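Local coordinates for protein putative aminotransferase (Actinomadura melliaura, PDB 4ZWV) that probably acts as a pyridoxal phosphate-dependent sugar aminotransferase in making the aminopentose of the indolocarbazole AT2433, at residues D297-D302 with D341-R346; A268-E273 with H363-I368. All blocks are in the same frame, centred on the assembly; numbering follows the deposited sequence. Where two conformers were deposited one is given.

How the contacts relate
From the N terminus, the chain first builds the seven-stranded mixed sheet, whose strands lie between residues 51 and 201 of the chain, and then runs into the long helix 243-273. The end of that helix supplies 268-273, the first half of contact 2. Strand 296-300 follows with 297-302, whose partner, 341-346, comes later, at helix 338-344. Contact 1 thus closes a shorter loop. Helix 358-369 then brings 363-368 back to 268-273, and this longer loop encloses the first. Contact 1 ties a strand to a helix end, and contact 2 ties two helices. Their centres lie about 18 Å apart, and they do not touch.

Contact 1: D297-D302 with D341-R346; sequences DVKVDD and DSVYDR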
loop_
_atom_site.group_PDB
_atom_site.type_symbol
_atom_site.label_atom_id
_atom_site.label_comp_id
_atom_site.label_asym_id
_atom_site.label_seq_id
_atom_site.Cartn_x
_atom_site.Cartn_y
_atom_site.Cartn_z
ATOM N N ASP A 297 11.295 21.057 -18.013
ATOM C CA ASP A 297 11.425 20.368 -19.296
ATOM C C ASP A 297 11.853 21.288 -20.434
ATOM O O ASP A 297 11.402 22.435 -20.533
ATOM C CB ASP A 297 10.107 19.701 -19.689
ATOM C CG ASP A 297 9.854 18.413 -18.930
ATOM O OD1 ASP A 297 10.743 17.993 -18.163
ATOM O OD2 ASP A 297 8.774 17.816 -19.123
ATOM N N VAL A 298 12.717 20.766 -21.303
ATOM C CA VAL A 298 13.020 21.397 -22.586
ATOM C C VAL A 298 13.036 20.321 -23.668
ATOM O O VAL A 298 12.949 19.132 -23.369
ATOM C CB VAL A 298 14.372 22.147 -22.571
ATOM C CG1 VAL A 298 14.347 23.284 -21.548
ATOM C CG2 VAL A 298 15.518 21.200 -22.280
ATOM N N LYS A 299 13.123 20.739 -24.922
ATOM C CA LYS A 299 13.248 19.796 -26.026
ATOM C C LYS A 299 14.509 20.130 -26.807
ATOM O O LYS A 299 14.717 21.283 -27.165
ATOM C CB LYS A 299 12.003 19.849 -26.919
ATOM C CG LYS A 299 10.730 19.371 -26.212
ATOM C CD LYS A 299 9.466 19.591 -27.056
ATOM C CE LYS A 299 9.122 21.064 -27.176
ATOM N NZ LYS A 299 7.845 21.301 -27.921
ATOM N N VAL A 300 15.360 19.136 -27.061
ATOM C CA VAL A 300 16.633 19.406 -27.734
ATOM C C VAL A 300 16.901 18.541 -28.963
ATOM O O VAL A 300 16.455 17.390 -29.043
ATOM C CB VAL A 300 17.840 19.228 -26.765
ATOM C CG1 VAL A 300 17.772 20.229 -25.624
ATOM C CG2 VAL A 300 17.906 17.805 -26.223
ATOM N N ASP A 301 17.626 19.124 -29.916
ATOM C CA ASP A 301 18.212 18.397 -31.038
ATOM C C ASP A 301 19.480 17.690 -30.575
ATOM O O ASP A 301 20.152 18.166 -29.656
ATOM C CB ASP A 301 18.543 19.341 -32.188
ATOM C CG ASP A 301 17.330 20.081 -32.709
ATOM O OD1 ASP A 301 16.204 19.576 -32.549
ATOM O OD2 ASP A 301 17.516 21.174 -33.284
ATOM N N ASP A 302 19.816 16.577 -31.230
ATOM C CA ASP A 302 20.997 15.772 -30.886
ATOM C C ASP A 302 21.063 15.509 -29.387
ATOM O O ASP A 302 22.057 15.819 -28.727
ATOM C CB ASP A 302 22.290 16.447 -31.350
ATOM C CG ASP A 302 23.469 15.476 -31.413
ATOM O OD1 ASP A 302 23.295 14.285 -31.066
ATOM O OD2 ASP A 302 24.578 15.910 -31.794
ATOM N N ASP A 341 5.329 10.895 -30.241
ATOM C CA ASP A 341 6.458 10.494 -31.085
ATOM C C ASP A 341 7.298 11.707 -31.503
ATOM O O ASP A 341 8.521 11.615 -31.600
ATOM C CB ASP A 341 5.987 9.754 -32.346
ATOM C CG ASP A 341 5.386 8.389 -32.055
ATOM O OD1 ASP A 341 5.624 7.830 -30.962
ATOM O OD2 ASP A 341 4.681 7.870 -32.948
ATOM N N SER A 342 6.644 12.840 -31.745
ATOM C CA SER A 342 7.353 14.009 -32.280
ATOM C C SER A 342 8.217 14.711 -31.232
ATOM O O SER A 342 9.052 15.548 -31.589
ATOM C CB SER A 342 6.368 15.018 -32.886
ATOM O OG SER A 342 5.685 15.745 -31.880
ATOM N N VAL A 343 8.031 14.377 -29.957
ATOM C CA VAL A 343 8.824 15.006 -28.902
ATOM C C VAL A 343 9.601 14.032 -28.007
ATOM O O VAL A 343 10.487 14.445 -27.253
ATOM C CB VAL A 343 7.939 15.884 -27.984
ATOM C CG1 VAL A 343 7.413 17.090 -28.747
ATOM C CG2 VAL A 343 6.795 15.070 -27.382
ATOM N N TYR A 344 9.277 12.742 -28.069
ATOM C CA TYR A 344 9.826 11.812 -27.082
ATOM C C TYR A 344 11.344 11.624 -27.191
ATOM O O TYR A 344 12.005 11.341 -26.185
ATOM C CB TYR A 344 9.129 10.457 -27.182
ATOM C CG TYR A 344 9.532 9.507 -26.078
ATOM C CD1 TYR A 344 9.194 9.769 -24.752
ATOM C CD2 TYR A 344 10.254 8.353 -26.357
ATOM C CE1 TYR A 344 9.555 8.902 -23.734
ATOM C CE2 TYR A 344 10.621 7.479 -25.341
ATOM C CZ TYR A 344 10.275 7.765 -24.037
ATOM O OH TYR A 344 10.636 6.893 -23.041
ATOM N N ASP A 345 11.895 11.797 -28.390
ATOM C CA ASP A 345 13.335 11.658 -28.583
ATOM C C ASP A 345 14.050 12.984 -28.370
ATOM O O ASP A 345 15.269 13.061 -28.494
ATOM C CB ASP A 345 13.657 11.139 -29.983
ATOM C CG ASP A 345 13.231 9.704 -30.183
ATOM O OD1 ASP A 345 13.412 8.896 -29.249
ATOM O OD2 ASP A 345 12.709 9.389 -31.274
ATOM N N ARG A 346 13.285 14.018 -28.038
ATOM C CA ARG A 346 13.844 15.352 -27.832
ATOM C C ARG A 346 13.752 15.826 -26.390
ATOM O O ARG A 346 14.558 16.642 -25.946
ATOM C CB ARG A 346 13.141 16.361 -28.738
ATOM C CG ARG A 346 13.410 16.140 -30.216
ATOM C CD ARG A 346 12.367 16.853 -31.061
ATOM N NE ARG A 346 12.410 18.292 -30.839
ATOM C CZ ARG A 346 11.337 19.072 -30.783
ATOM N NH1 ARG A 346 10.120 18.552 -30.914
ATOM N NH2 ARG A 346 11.482 20.373 -30.582
HETATM O O HOH W 1 7.904 20.268 -30.598
HETATM O O HOH W 2 17.054 14.814 -30.148
HETATM O O HOH W 3 14.253 20.411 -30.567
#
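Val300 and Arg346 meet through their backbones. Val300 N donates to Arg346 O at 2.8 Å with a nearly straight N-H...O angle of 167°. The same oxygen takes a CA-H...O contact from Lys299 CA at 3.4 Å. The Arg346 side chain crosses that of Lys299 obliquely. Lys299 CB lies over one face of the guanidinium, offset toward the rim and 3.7 Å from Arg346 NH2. Lys299 CD, carried out by an extended chi2 (173°), lies 3.7 Å from Val343 CG1. In the guanidinium plane, Arg346 NH1 donates to Ser342 O at 3.3 Å, which ties the guanidinium back to the turn it comes from. Water 1 accepts from both Lys299 NZ and Arg346 NH1 and so lies between two like charges. Water 3 links Arg346 NH2 to Asp301 OD1, and water 2 joins Val300 O to Asp345 O. Farther out, Glu281 forms a salt bridge with Arg346 NH2, which probably eases the nearby positive charges, and Pro105 O accepts from Lys299 NZ. The Val300-Arg346 bond lies just ahead of strand 347-350, whose antiparallel pairing with 296-300 continues at Val298 with Val348. Within this chain, 347-350 is an edge of a three-stranded antiparallel sheet.

Contact 2: A268-E273 with H363-I368; sequences AFYDKE and HVVATI
Val365 sits against Phe269, Tyr270 and Glu273, where the C-terminal end of the long helix 243-273 packs beside helix 358-369. This is probably part of the small C-terminal domain of the fold type I PLP-dependent aminotransferases. The axes of the two short segments approach to 10.8 Å, at a signed crossing angle of -26°. No hydrogen bond joins the two segments; valine methyls pack on two rings, a hydroxyl oxygen and the end of helix 243-273.

The two methyls of Val365 divide the work. CG1 is anti to the backbone N (chi1 165°) and meets the backbone and CB of Glu273, with Val365 CG1 3.8 Å from Glu273 O. CG2 approaches both rings. Val365 CG2 lies 3.6 Å from Phe269 CE2. At the edge of the other ring, near its plane, Val365 CG2 is 3.8 Å from Tyr270 CD1. The side chains of Tyr270 and Val365 run past each other in opposite directions.

Val364 takes the outer end of the same tyrosine. Its side chain crosses that of Tyr270 at about a right angle, and Val364 CG1 lies 3.6 Å from Tyr270 OH. The hydroxyl has its polar partner elsewhere, in Pro351 O. The Tyr270 ring also packs edge-to-face with Tyr296.

Phe269 is covered on one face by its own helix neighbour, Glu273 CG, 3.7 Å above the ring plane and offset toward the rim. Arg361 adds a cation-pi contact to this ring. Lys272 NZ meets Glu273 OE2 from above the carboxylate plane, in a salt bridge of 3.0 Å.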
loop_
_atom_site.group_PDB
_atom_site.type_symbol
_atom_site.label_atom_id
_atom_site.label_comp_id
_atom_site.label_asym_id
_atom_site.label_seq_id
_atom_site.Cartn_x
_atom_site.Cartn_y
_atom_site.Cartn_z
ATOM N N ALA A 268 11.671 30.433 -13.625
ATOM C CA ALA A 268 11.618 31.756 -14.243
ATOM C C ALA A 268 12.996 32.151 -14.758
ATOM O O ALA A 268 13.122 32.762 -15.825
ATOM C CB ALA A 268 11.100 32.791 -13.257
ATOM N N PHE A 269 14.029 31.798 -13.996
ATOM C CA PHE A 269 15.406 32.070 -14.393
ATOM C C PHE A 269 15.738 31.351 -15.703
ATOM O O PHE A 269 16.284 31.956 -16.630
ATOM C CB PHE A 269 16.368 31.654 -13.276
ATOM C CG PHE A 269 17.818 31.873 -13.599
ATOM C CD1 PHE A 269 18.397 33.119 -13.440
ATOM C CD2 PHE A 269 18.609 30.821 -14.039
ATOM C CE1 PHE A 269 19.736 33.317 -13.730
ATOM C CE2 PHE A 269 19.946 31.017 -14.330
ATOM C CZ PHE A 269 20.507 32.261 -14.174
ATOM N N TYR A 270 15.416 30.066 -15.776
ATOM C CA TYR A 270 15.623 29.315 -17.014
ATOM C C TYR A 270 14.826 29.906 -18.180
ATOM O O TYR A 270 15.345 30.012 -19.290
ATOM C CB TYR A 270 15.241 27.847 -16.841
ATOM C CG TYR A 270 16.174 27.015 -15.986
ATOM C CD1 TYR A 270 17.517 27.337 -15.835
ATOM C CD2 TYR A 270 15.691 25.887 -15.336
ATOM C CE1 TYR A 270 18.359 26.549 -15.054
ATOM C CE2 TYR A 270 16.513 25.101 -14.557
ATOM C CZ TYR A 270 17.841 25.431 -14.418
ATOM O OH TYR A 270 18.648 24.633 -13.638
ATOM N N ASP A 271 13.564 30.269 -17.934
ATOM C CA ASP A 271 12.740 30.922 -18.956
ATOM C C ASP A 271 13.457 32.120 -19.567
ATOM O O ASP A 271 13.384 32.352 -20.774
ATOM C CB ASP A 271 11.416 31.418 -18.381
ATOM C CG ASP A 271 10.439 30.306 -18.061
ATOM O OD1 ASP A 271 10.572 29.167 -18.570
ATOM O OD2 ASP A 271 9.503 30.607 -17.293
ATOM N N LYS A 272 14.125 32.889 -18.713
ATOM C CA LYS A 272 14.765 34.139 -19.114
ATOM C C LYS A 272 16.108 33.914 -19.798
ATOM O O LYS A 272 16.472 34.647 -20.724
ATOM C CB LYS A 272 14.955 35.044 -17.890
ATOM C CG LYS A 272 15.647 36.376 -18.164
ATOM C CD LYS A 272 15.905 37.128 -16.859
ATOM C CE LYS A 272 16.547 38.492 -17.098
ATOM N NZ LYS A 272 17.873 38.395 -17.770
ATOM N N GLU A 273 16.835 32.896 -19.345
ATOM C CA GLU A 273 18.242 32.745 -19.696
ATOM C C GLU A 273 18.524 31.669 -20.741
ATOM O O GLU A 273 19.657 31.551 -21.214
ATOM C CB GLU A 273 19.054 32.453 -18.429
ATOM C CG GLU A 273 18.947 33.528 -17.350
ATOM C CD GLU A 273 19.611 34.837 -17.739
ATOM O OE1 GLU A 273 20.441 34.838 -18.675
ATOM O OE2 GLU A 273 19.302 35.868 -17.102
ATOM N N HIS A 363 25.461 27.536 -13.583
ATOM C CA HIS A 363 26.269 26.490 -14.195
ATOM C C HIS A 363 25.462 25.703 -15.235
ATOM O O HIS A 363 25.975 25.383 -16.311
ATOM C CB HIS A 363 26.828 25.555 -13.109
ATOM C CG HIS A 363 27.573 24.371 -13.646
ATOM N ND1 HIS A 363 28.702 24.492 -14.427
ATOM C CD2 HIS A 363 27.363 23.043 -13.491
ATOM C CE1 HIS A 363 29.143 23.288 -14.747
ATOM N NE2 HIS A 363 28.351 22.391 -14.187
ATOM N N VAL A 364 24.200 25.414 -14.922
ATOM C CA VAL A 364 23.317 24.717 -15.853
ATOM C C VAL A 364 23.146 25.547 -17.129
ATOM O O VAL A 364 23.330 25.043 -18.240
ATOM C CB VAL A 364 21.942 24.430 -15.219
ATOM C CG1 VAL A 364 20.954 23.908 -16.262
ATOM C CG2 VAL A 364 22.089 23.440 -14.058
ATOM N N VAL A 365 22.826 26.826 -16.960
ATOM C CA VAL A 365 22.620 27.718 -18.097
ATOM C C VAL A 365 23.885 27.899 -18.927
ATOM O O VAL A 365 23.836 27.819 -20.152
ATOM C CB VAL A 365 22.108 29.097 -17.633
ATOM C CG1 VAL A 365 22.232 30.133 -18.751
ATOM C CG2 VAL A 365 20.668 28.974 -17.155
ATOM N N ALA A 366 25.019 28.119 -18.264
ATOM C CA ALA A 366 26.280 28.329 -18.970
ATOM C C ALA A 366 26.681 27.089 -19.765
ATOM O O ALA A 366 27.196 27.191 -20.884
ATOM C CB ALA A 366 27.380 28.705 -17.990
ATOM N N THR A 367 26.438 25.919 -19.182
ATOM C CA THR A 367 26.766 24.664 -19.840
ATOM C C THR A 367 25.923 24.483 -21.101
ATOM O O THR A 367 26.457 24.210 -22.173
ATOM C CB THR A 367 26.570 23.466 -18.888
ATOM O OG1 THR A 367 27.483 23.585 -17.789
ATOM C CG2 THR A 367 26.837 22.157 -19.612
ATOM N N ILE A 368 24.612 24.657 -20.972
ATOM C CA ILE A 368 23.719 24.540 -22.119
ATOM C C ILE A 368 24.051 25.560 -23.211
ATOM O O ILE A 368 24.125 25.214 -24.395
ATOM C CB ILE A 368 22.246 24.703 -21.688
ATOM C CG1 ILE A 368 21.816 23.522 -20.813
ATOM C CG2 ILE A 368 21.326 24.798 -22.899
ATOM C CD1 ILE A 368 20.440 23.684 -20.209
#